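Long-range contacts in major extracellular endoglucanase (Xanthomonas campestris pv. campestris, PDB 4TUF), which hydrolyses internal beta-1,4-glucosidic linkages in cellulose, lichenin and cereal beta-D-glucans, the chain being the family 5 catalytic domain of a longer secreted cellulase: residues 17-25 against 307-315; 42-50 against 94-104. All blocks are in the same frame, centred on the assembly; numbering follows the deposited sequence.

Contact 1: 17-25 against 307-315; sequences VQLKGVNVF and NQGFYWSWN
Lys20, Gly21 and Val22 pair in parallel with Gly309, Phe310 and Tyr311, and this pairing closes the TIM barrel: the first barrel strand, 16-23, meets the last, 309-311. The backbone ladder runs alternately from one strand to the other. Gly309 N bonds to Leu19 O, Gly21 N to Gly309 O, Tyr311 N to Gly21 O and Asn23 N to Tyr311 O; further along, Trp314 N adds a 2.8 Å bond to Asn23 O.

Side-chain amides extend the ladder at both ends. Gln18, its chain stretched out with CG opposite the backbone N (chi1 -178°), brings NE2 to 2.9 Å from Asn307 O, which lies in the plane of its amide; NE2 also binds Trp344 O. Next to it Gln308, leaving the backbone with CG between N and the carbonyl carbon (chi1 54°) and then extended, brings OE1 to 2.8 Å from Leu19 N. At the C-terminal ends of the two segments Asn315 OD1 takes Phe25 N at 3.1 Å.

Apolar contacts are few. Gly21 lets the Phe310 ring lie close to the strand, its CD2 3.7 Å from Gly21 CA, while Leu19 CD1 touches CZ of the same ring. Val22 CG2 reaches Tyr311 CB and Trp314 CB.

Asn23 sits beside Glu278, the nucleophile by similarity, and its OD1 takes a hydrogen bond from Arg58. Its ND2 is shared between Gly277 O and Tyr311 O, so that Tyr311 O is gripped by two donors of one residue: N comes in nearly along the C=O axis, whereas ND2, at 2.9 Å, stands 64° out of the carbonyl plane.

Contact 2: 42-50 against 94-104; sequences WKDMIVQMQ and KVIAEFNARGM. With 2HP (dihydrogenphosphate ion), chain E.
Two neighbouring helices on the outside of the barrel, 42-51 and 88-102, meet here; the axes of 42-50 and 94-102 approach to 10.8 Å at an angle of 37°. Ile46 is the knob, seated among Val95, Glu98, Phe99 and Arg102. Its CD1 lies over one face of the Phe99 ring, a CH-pi contact 4.1 Å from the centroid, and also touches Glu98 CG. Trp42 turns the edge of its indole to Glu98, with CZ3 3.6 Å from Glu98 CB, while CE3 slides past Val95 CG2; its NE1 is bonded to Asp82.

In the TIM barrel, successive helices line up like this around the outside of the parallel strands. Between the helices and strand 56-61, Met49, Phe99 and Met104 all bear on Val57.

The polar grip comes at the C-terminal end. Gln50, fully extended, uses both ends of its amide: OE1 receives Arg102 NE at 2.6 Å, in the guanidinium plane, plus a weak bond from NH2, and NE2 gives a 2.8 Å bond to Arg102 O. The bend of Arg102 at chi3 (66°) brings its guanidinium across to Gln50, with Val47 CG2 over one face. Gly103 follows with positive phi, ending the helix in a Schellman motif.

Two turns before Gln50, Lys43 crosses Glu98 at about a right angle, in a long salt bridge of 3.8 Å from NZ to OE1. The same NZ lies 3.0 Å from O4 of a dihydrogenphosphate ion, and Lys94 CE approaches O3 of that ion at 3.3 Å.

From the N terminus, after two short strands, the chain lays down strand 16-23, one half of contact 1, and passes into helix 42-51, one half of contact 2. Strand 56-61 follows, then helix 88-102, which closes the short loop of contact 2; 43 residues separate 42-50 from 94-104. Contact 1 closes only when strand 309-311 arrives, with 281 residues between its segments, so contact 2 is nested within it. One seals the barrel wall; the other joins two helices of its outer layer. They touch directly, their centres about 14 Å apart: Trp314 of 307-315 packs against Met45 and Met49, and Val24 reaches Met49 SD.

Contact 1: 17-25 against 307-315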
loop_
_atom_site.group_PDB
_atom_site.type_symbol
_atom_site.label_atom_id
_atom_site.label_comp_id
_atom_site.label_asym_id
_atom_site.label_seq_id
_atom_site.Cartn_x
_atom_site.Cartn_y
_atom_site.Cartn_z
ATOM N N VAL A 17 -13.131 4.748 11.139
ATOM C CA VAL A 17 -12.584 3.515 10.603
ATOM C C VAL A 17 -11.129 3.335 11.033
ATOM O O VAL A 17 -10.339 4.271 10.966
ATOM C CB VAL A 17 -12.670 3.509 9.062
ATOM C CG1 VAL A 17 -11.901 2.341 8.478
ATOM C CG2 VAL A 17 -14.129 3.502 8.612
ATOM N N GLN A 18 -10.778 2.138 11.486
ATOM C CA GLN A 18 -9.383 1.822 11.775
ATOM C C GLN A 18 -8.900 0.714 10.852
ATOM O O GLN A 18 -9.484 -0.370 10.811
ATOM C CB GLN A 18 -9.203 1.401 13.228
ATOM C CG GLN A 18 -7.762 1.114 13.582
ATOM C CD GLN A 18 -7.616 0.420 14.916
ATOM O OE1 GLN A 18 -8.604 0.010 15.529
ATOM N NE2 GLN A 18 -6.377 0.275 15.372
ATOM N N LEU A 19 -7.832 0.984 10.112
ATOM C CA LEU A 19 -7.359 0.035 9.117
ATOM C C LEU A 19 -6.292 -0.890 9.673
ATOM O O LEU A 19 -5.106 -0.574 9.647
ATOM C CB LEU A 19 -6.825 0.772 7.896
ATOM C CG LEU A 19 -7.846 1.697 7.243
ATOM C CD1 LEU A 19 -7.180 2.512 6.165
ATOM C CD2 LEU A 19 -9.006 0.892 6.683
ATOM N N LYS A 20 -6.728 -2.032 10.188
ATOM C CA LYS A 20 -5.822 -3.096 10.585
ATOM C C LYS A 20 -5.474 -3.891 9.332
ATOM O O LYS A 20 -6.063 -4.937 9.062
ATOM C CB LYS A 20 -6.467 -3.983 11.647
ATOM C CG LYS A 20 -7.215 -3.208 12.727
ATOM C CD LYS A 20 -7.941 -4.151 13.669
ATOM C CE LYS A 20 -8.939 -3.411 14.535
ATOM N NZ LYS A 20 -9.634 -4.310 15.509
ATOM N N GLY A 21 -4.522 -3.383 8.560
ATOM C CA GLY A 21 -4.353 -3.841 7.196
ATOM C C GLY A 21 -3.151 -4.704 6.876
ATOM O O GLY A 21 -2.215 -4.840 7.675
ATOM N N VAL A 22 -3.193 -5.288 5.682
ATOM C CA VAL A 22 -2.097 -6.082 5.159
ATOM C C VAL A 22 -2.153 -6.031 3.631
ATOM O O VAL A 22 -3.224 -5.875 3.050
ATOM C CB VAL A 22 -2.159 -7.542 5.672
ATOM C CG1 VAL A 22 -3.384 -8.257 5.121
ATOM C CG2 VAL A 22 -0.882 -8.301 5.329
ATOM N N ASN A 23 -0.993 -6.123 2.987
ATOM C CA ASN A 23 -0.909 -6.196 1.529
ATOM C C ASN A 23 -1.106 -7.613 0.997
ATOM O O ASN A 23 -0.516 -8.560 1.514
ATOM C CB ASN A 23 0.443 -5.672 1.050
ATOM C CG ASN A 23 0.560 -4.166 1.148
ATOM O OD1 ASN A 23 0.314 -3.450 0.174
ATOM N ND2 ASN A 23 0.937 -3.674 2.327
ATOM N N VAL A 24 -1.927 -7.748 -0.040
ATOM C CA VAL A 24 -2.173 -9.038 -0.683
ATOM C C VAL A 24 -1.799 -8.959 -2.159
ATOM O O VAL A 24 -2.574 -8.439 -2.959
ATOM C CB VAL A 24 -3.647 -9.462 -0.562
ATOM C CG1 VAL A 24 -3.852 -10.836 -1.183
ATOM C CG2 VAL A 24 -4.093 -9.455 0.896
ATOM N N PHE A 25 -0.628 -9.471 -2.535
ATOM C CA PHE A 25 -0.073 -9.352 -3.882
ATOM C C PHE A 25 -0.516 -10.462 -4.825
ATOM O O PHE A 25 -1.000 -11.503 -4.383
ATOM C CB PHE A 25 1.459 -9.351 -3.819
ATOM C CG PHE A 25 2.043 -8.093 -3.251
ATOM C CD1 PHE A 25 2.079 -7.888 -1.889
ATOM C CD2 PHE A 25 2.556 -7.113 -4.084
ATOM C CE1 PHE A 25 2.608 -6.727 -1.372
ATOM C CE2 PHE A 25 3.088 -5.954 -3.569
ATOM C CZ PHE A 25 3.117 -5.760 -2.211
ATOM N N ASN A 307 -2.213 4.088 14.741
ATOM C CA ASN A 307 -2.413 2.678 15.064
ATOM C C ASN A 307 -3.031 1.906 13.902
ATOM O O ASN A 307 -3.861 1.015 14.101
ATOM C CB ASN A 307 -3.275 2.526 16.328
ATOM C CG ASN A 307 -4.635 3.193 16.209
ATOM O OD1 ASN A 307 -5.084 3.550 15.119
ATOM N ND2 ASN A 307 -5.307 3.353 17.343
ATOM N N GLN A 308 -2.620 2.258 12.687
ATOM C CA GLN A 308 -3.127 1.608 11.487
ATOM C C GLN A 308 -2.129 1.692 10.347
ATOM O O GLN A 308 -1.157 2.440 10.409
ATOM C CB GLN A 308 -4.456 2.226 11.056
ATOM C CG GLN A 308 -4.416 3.730 10.864
ATOM C CD GLN A 308 -5.764 4.287 10.457
ATOM O OE1 GLN A 308 -6.637 3.548 10.005
ATOM N NE2 GLN A 308 -5.941 5.592 10.615
ATOM N N GLY A 309 -2.383 0.917 9.302
ATOM C CA GLY A 309 -1.470 0.833 8.182
ATOM C C GLY A 309 -1.605 -0.516 7.513
ATOM O O GLY A 309 -2.469 -1.313 7.882
ATOM N N PHE A 310 -0.753 -0.776 6.527
ATOM C CA PHE A 310 -0.826 -2.017 5.772
ATOM C C PHE A 310 0.503 -2.754 5.808
ATOM O O PHE A 310 1.468 -2.341 5.158
ATOM C CB PHE A 310 -1.236 -1.735 4.328
ATOM C CG PHE A 310 -2.625 -1.172 4.192
ATOM C CD1 PHE A 310 -2.845 0.191 4.265
ATOM C CD2 PHE A 310 -3.713 -2.012 3.999
ATOM C CE1 PHE A 310 -4.124 0.705 4.145
ATOM C CE2 PHE A 310 -4.992 -1.503 3.882
ATOM C CZ PHE A 310 -5.197 -0.144 3.953
ATOM N N TYR A 311 0.549 -3.844 6.569
ATOM C CA TYR A 311 1.753 -4.662 6.661
ATOM C C TYR A 311 2.146 -5.289 5.323
ATOM O O TYR A 311 1.289 -5.610 4.503
ATOM C CB TYR A 311 1.560 -5.769 7.701
ATOM C CG TYR A 311 2.859 -6.396 8.140
ATOM C CD1 TYR A 311 3.708 -5.730 9.018
ATOM C CD2 TYR A 311 3.251 -7.641 7.668
ATOM C CE1 TYR A 311 4.906 -6.291 9.420
ATOM C CE2 TYR A 311 4.450 -8.210 8.066
ATOM C CZ TYR A 311 5.271 -7.529 8.943
ATOM O OH TYR A 311 6.462 -8.086 9.346
ATOM N N TRP A 312 3.446 -5.446 5.102
ATOM C CA TRP A 312 3.981 -6.111 3.919
ATOM C C TRP A 312 4.690 -7.404 4.326
ATOM O O TRP A 312 5.770 -7.330 4.918
ATOM C CB TRP A 312 4.955 -5.173 3.198
ATOM C CG TRP A 312 5.461 -5.655 1.875
ATOM C CD1 TRP A 312 4.715 -6.126 0.845
ATOM C CD2 TRP A 312 6.825 -5.668 1.421
ATOM N NE1 TRP A 312 5.522 -6.456 -0.219
ATOM C CE2 TRP A 312 6.822 -6.181 0.110
ATOM C CE3 TRP A 312 8.044 -5.315 2.002
ATOM C CZ2 TRP A 312 7.992 -6.343 -0.634
ATOM C CZ3 TRP A 312 9.204 -5.465 1.254
ATOM C CH2 TRP A 312 9.169 -5.981 -0.042
ATOM N N SER A 313 4.126 -8.573 4.018
ATOM C CA SER A 313 2.861 -8.730 3.305
ATOM C C SER A 313 2.120 -9.958 3.815
ATOM O O SER A 313 2.568 -10.620 4.747
ATOM C CB SER A 313 3.099 -8.882 1.808
ATOM O OG SER A 313 3.866 -10.046 1.558
ATOM N N TRP A 314 0.997 -10.277 3.188
ATOM C CA TRP A 314 0.307 -11.525 3.479
ATOM C C TRP A 314 1.125 -12.703 2.963
ATOM O O TRP A 314 1.473 -13.609 3.713
ATOM C CB TRP A 314 -1.089 -11.539 2.851
ATOM C CG TRP A 314 -1.836 -12.822 3.065
ATOM C CD1 TRP A 314 -2.168 -13.750 2.118
ATOM C CD2 TRP A 314 -2.340 -13.320 4.309
ATOM N NE1 TRP A 314 -2.850 -14.794 2.696
ATOM C CE2 TRP A 314 -2.969 -14.555 4.040
ATOM C CE3 TRP A 314 -2.318 -12.843 5.626
ATOM C CZ2 TRP A 314 -3.569 -15.320 5.041
ATOM C CZ3 TRP A 314 -2.916 -13.603 6.618
ATOM C CH2 TRP A 314 -3.531 -14.829 6.320
ATOM N N ASN A 315 1.439 -12.648 1.681
ATOM C CA ASN A 315 2.157 -13.695 0.982
ATOM C C ASN A 315 3.582 -13.890 1.468
ATOM O O ASN A 315 4.293 -12.933 1.727
ATOM C CB ASN A 315 2.181 -13.399 -0.519
ATOM C CG ASN A 315 0.947 -12.659 -0.999
ATOM O OD1 ASN A 315 0.705 -11.521 -0.619
ATOM N ND2 ASN A 315 0.165 -13.308 -1.840
#

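Contact 2: 42-50 against 94-104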
loop_
_atom_site.group_PDB
_atom_site.type_symbol
_atom_site.label_atom_id
_atom_site.label_comp_id
_atom_site.label_asym_id
_atom_site.label_seq_id
_atom_site.Cartn_x
_atom_site.Cartn_y
_atom_site.Cartn_z
ATOM N N TRP A 42 -9.034 -19.632 -2.381
ATOM C CA TRP A 42 -8.980 -18.174 -2.238
ATOM C C TRP A 42 -9.935 -17.659 -1.161
ATOM O O TRP A 42 -9.576 -16.786 -0.376
ATOM C CB TRP A 42 -9.282 -17.493 -3.579
ATOM C CG TRP A 42 -10.697 -17.665 -4.038
ATOM C CD1 TRP A 42 -11.244 -18.764 -4.650
ATOM C CD2 TRP A 42 -11.752 -16.709 -3.913
ATOM N NE1 TRP A 42 -12.576 -18.543 -4.914
ATOM C CE2 TRP A 42 -12.912 -17.291 -4.469
ATOM C CE3 TRP A 42 -11.830 -15.417 -3.388
ATOM C CZ2 TRP A 42 -14.130 -16.621 -4.511
ATOM C CZ3 TRP A 42 -13.037 -14.756 -3.429
ATOM C CH2 TRP A 42 -14.172 -15.356 -3.988
ATOM N N LYS A 43 -11.144 -18.212 -1.122
ATOM C CA LYS A 43 -12.147 -17.804 -0.145
ATOM C C LYS A 43 -11.705 -18.169 1.273
ATOM O O LYS A 43 -11.875 -17.381 2.205
ATOM C CB LYS A 43 -13.496 -18.453 -0.462
ATOM C CG LYS A 43 -14.692 -17.518 -0.409
ATOM C CD LYS A 43 -15.983 -18.311 -0.226
ATOM C CE LYS A 43 -17.219 -17.529 -0.663
ATOM N NZ LYS A 43 -17.332 -17.442 -2.150
ATOM N N ASP A 44 -11.132 -19.360 1.432
ATOM C CA ASP A 44 -10.675 -19.816 2.742
ATOM C C ASP A 44 -9.479 -19.008 3.239
ATOM O O ASP A 44 -9.336 -18.774 4.436
ATOM C CB ASP A 44 -10.325 -21.306 2.701
ATOM C CG ASP A 44 -11.561 -22.194 2.656
ATOM O OD1 ASP A 44 -12.671 -21.661 2.421
ATOM O OD2 ASP A 44 -11.426 -23.425 2.850
ATOM N N MET A 45 -8.624 -18.580 2.319
ATOM C CA MET A 45 -7.468 -17.771 2.683
ATOM C C MET A 45 -7.892 -16.372 3.146
ATOM O O MET A 45 -7.268 -15.781 4.025
ATOM C CB MET A 45 -6.496 -17.678 1.506
ATOM C CG MET A 45 -5.134 -17.125 1.876
ATOM S SD MET A 45 -3.826 -17.648 0.752
ATOM C CE MET A 45 -4.368 -16.900 -0.774
ATOM N N ILE A 46 -8.957 -15.842 2.556
ATOM C CA ILE A 46 -9.497 -14.562 3.000
ATOM C C ILE A 46 -10.112 -14.712 4.387
ATOM O O ILE A 46 -9.878 -13.891 5.272
ATOM C CB ILE A 46 -10.549 -14.020 2.012
ATOM C CG1 ILE A 46 -9.868 -13.526 0.735
ATOM C CG2 ILE A 46 -11.361 -12.898 2.646
ATOM C CD1 ILE A 46 -10.842 -13.113 -0.342
ATOM N N VAL A 47 -10.893 -15.774 4.563
ATOM C CA VAL A 47 -11.518 -16.093 5.841
ATOM C C VAL A 47 -10.478 -16.139 6.952
ATOM O O VAL A 47 -10.725 -15.683 8.071
ATOM C CB VAL A 47 -12.270 -17.446 5.768
ATOM C CG1 VAL A 47 -12.510 -18.026 7.155
ATOM C CG2 VAL A 47 -13.580 -17.286 5.015
ATOM N N GLN A 48 -9.301 -16.669 6.629
ATOM C CA GLN A 48 -8.239 -16.816 7.616
ATOM C C GLN A 48 -7.628 -15.481 8.020
ATOM O O GLN A 48 -7.338 -15.258 9.191
ATOM C CB GLN A 48 -7.134 -17.731 7.098
ATOM C CG GLN A 48 -6.120 -18.073 8.171
ATOM C CD GLN A 48 -5.004 -18.953 7.673
ATOM O OE1 GLN A 48 -4.761 -19.048 6.469
ATOM N NE2 GLN A 48 -4.309 -19.608 8.604
ATOM N N MET A 49 -7.425 -14.594 7.052
ATOM C CA MET A 49 -6.734 -13.351 7.343
ATOM C C MET A 49 -7.646 -12.403 8.115
ATOM O O MET A 49 -7.169 -11.546 8.854
ATOM C CB MET A 49 -6.199 -12.697 6.056
ATOM C CG MET A 49 -7.200 -11.966 5.193
ATOM S SD MET A 49 -6.381 -11.203 3.770
ATOM C CE MET A 49 -6.261 -12.582 2.633
ATOM N N GLN A 50 -8.956 -12.569 7.978
ATOM C CA GLN A 50 -9.866 -11.764 8.781
ATOM C C GLN A 50 -9.869 -12.278 10.212
ATOM O O GLN A 50 -9.970 -11.498 11.159
ATOM C CB GLN A 50 -11.284 -11.771 8.208
ATOM C CG GLN A 50 -12.223 -10.826 8.942
ATOM C CD GLN A 50 -13.613 -10.780 8.344
ATOM O OE1 GLN A 50 -14.239 -11.815 8.102
ATOM N NE2 GLN A 50 -14.107 -9.573 8.102
ATOM N N LYS A 94 -14.617 -10.823 -8.294
ATOM C CA LYS A 94 -15.086 -11.785 -7.303
ATOM C C LYS A 94 -14.367 -11.647 -5.954
ATOM O O LYS A 94 -14.966 -11.869 -4.900
ATOM C CB LYS A 94 -14.917 -13.203 -7.846
ATOM C CG LYS A 94 -15.852 -14.222 -7.238
ATOM C CD LYS A 94 -15.786 -15.535 -8.000
ATOM C CE LYS A 94 -16.924 -16.454 -7.596
ATOM N NZ LYS A 94 -18.242 -15.877 -7.985
ATOM N N VAL A 95 -13.086 -11.288 -5.988
ATOM C CA VAL A 95 -12.311 -11.136 -4.759
ATOM C C VAL A 95 -12.725 -9.884 -3.983
ATOM O O VAL A 95 -12.915 -9.930 -2.766
ATOM C CB VAL A 95 -10.796 -11.084 -5.050
ATOM C CG1 VAL A 95 -10.031 -10.672 -3.803
ATOM C CG2 VAL A 95 -10.303 -12.437 -5.542
ATOM N N ILE A 96 -12.870 -8.770 -4.692
ATOM C CA ILE A 96 -13.318 -7.525 -4.078
ATOM C C ILE A 96 -14.725 -7.688 -3.502
ATOM O O ILE A 96 -15.039 -7.151 -2.437
ATOM C CB ILE A 96 -13.271 -6.366 -5.094
ATOM C CG1 ILE A 96 -11.819 -5.935 -5.308
ATOM C CG2 ILE A 96 -14.082 -5.175 -4.616
ATOM C CD1 ILE A 96 -11.589 -5.180 -6.591
ATOM N N ALA A 97 -15.556 -8.463 -4.194
ATOM C CA ALA A 97 -16.908 -8.742 -3.726
ATOM C C ALA A 97 -16.891 -9.566 -2.439
ATOM O O ALA A 97 -17.779 -9.430 -1.593
ATOM C CB ALA A 97 -17.711 -9.460 -4.813
ATOM N N GLU A 98 -15.879 -10.420 -2.296
ATOM C CA GLU A 98 -15.760 -11.278 -1.119
ATOM C C GLU A 98 -15.312 -10.483 0.101
ATOM O O GLU A 98 -15.882 -10.627 1.184
ATOM C CB GLU A 98 -14.787 -12.429 -1.376
ATOM C CG GLU A 98 -14.482 -13.271 -0.141
ATOM C CD GLU A 98 -15.689 -14.040 0.367
ATOM O OE1 GLU A 98 -16.692 -14.148 -0.374
ATOM O OE2 GLU A 98 -15.630 -14.543 1.512
ATOM N N PHE A 99 -14.284 -9.654 -0.077
ATOM C CA PHE A 99 -13.866 -8.715 0.959
ATOM C C PHE A 99 -15.043 -7.863 1.415
ATOM O O PHE A 99 -15.231 -7.624 2.607
ATOM C CB PHE A 99 -12.744 -7.806 0.452
ATOM C CG PHE A 99 -11.410 -8.484 0.348
ATOM C CD1 PHE A 99 -10.910 -9.231 1.404
ATOM C CD2 PHE A 99 -10.652 -8.378 -0.810
ATOM C CE1 PHE A 99 -9.679 -9.855 1.306
ATOM C CE2 PHE A 99 -9.420 -9.002 -0.913
ATOM C CZ PHE A 99 -8.933 -9.741 0.145
ATOM N N ASN A 100 -15.835 -7.414 0.448
ATOM C CA ASN A 100 -16.973 -6.549 0.720
ATOM C C ASN A 100 -18.039 -7.249 1.548
ATOM O O ASN A 100 -18.595 -6.661 2.473
ATOM C CB ASN A 100 -17.574 -6.046 -0.593
ATOM C CG ASN A 100 -18.725 -5.090 -0.378
ATOM O OD1 ASN A 100 -18.520 -3.915 -0.061
ATOM N ND2 ASN A 100 -19.946 -5.583 -0.562
ATOM N N ALA A 101 -18.314 -8.507 1.214
ATOM C CA ALA A 101 -19.323 -9.292 1.922
ATOM C C ALA A 101 -18.888 -9.625 3.345
ATOM O O ALA A 101 -19.721 -9.797 4.231
ATOM C CB ALA A 101 -19.631 -10.569 1.159
ATOM N N ARG A 102 -17.580 -9.709 3.563
ATOM C CA ARG A 102 -17.051 -10.006 4.890
ATOM C C ARG A 102 -16.844 -8.747 5.730
ATOM O O ARG A 102 -16.567 -8.830 6.930
ATOM C CB ARG A 102 -15.736 -10.773 4.781
ATOM C CG ARG A 102 -15.882 -12.138 4.152
ATOM C CD ARG A 102 -14.799 -13.062 4.644
ATOM N NE ARG A 102 -14.943 -13.325 6.071
ATOM C CZ ARG A 102 -15.662 -14.322 6.571
ATOM N NH1 ARG A 102 -16.298 -15.150 5.755
ATOM N NH2 ARG A 102 -15.744 -14.493 7.883
ATOM N N GLY A 103 -16.979 -7.585 5.096
ATOM C CA GLY A 103 -16.853 -6.321 5.794
ATOM C C GLY A 103 -15.405 -5.909 5.948
ATOM O O GLY A 103 -15.021 -5.315 6.953
ATOM N N MET A 104 -14.600 -6.228 4.939
ATOM C CA MET A 104 -13.184 -5.894 4.950
ATOM C C MET A 104 -12.915 -4.735 3.994
ATOM O O MET A 104 -13.310 -4.783 2.829
ATOM C CB MET A 104 -12.339 -7.121 4.574
ATOM C CG MET A 104 -12.483 -8.288 5.552
ATOM S SD MET A 104 -11.527 -9.765 5.144
ATOM C CE MET A 104 -9.859 -9.098 5.116
HETATM P P 2HP E . -19.261 -18.969 -5.494
HETATM O O1 2HP E . -20.763 -18.878 -5.358
HETATM O O2 2HP E . -18.751 -20.216 -4.807
HETATM O O3 2HP E . -18.901 -19.019 -6.961
HETATM O O4 2HP E . -18.629 -17.753 -4.855
#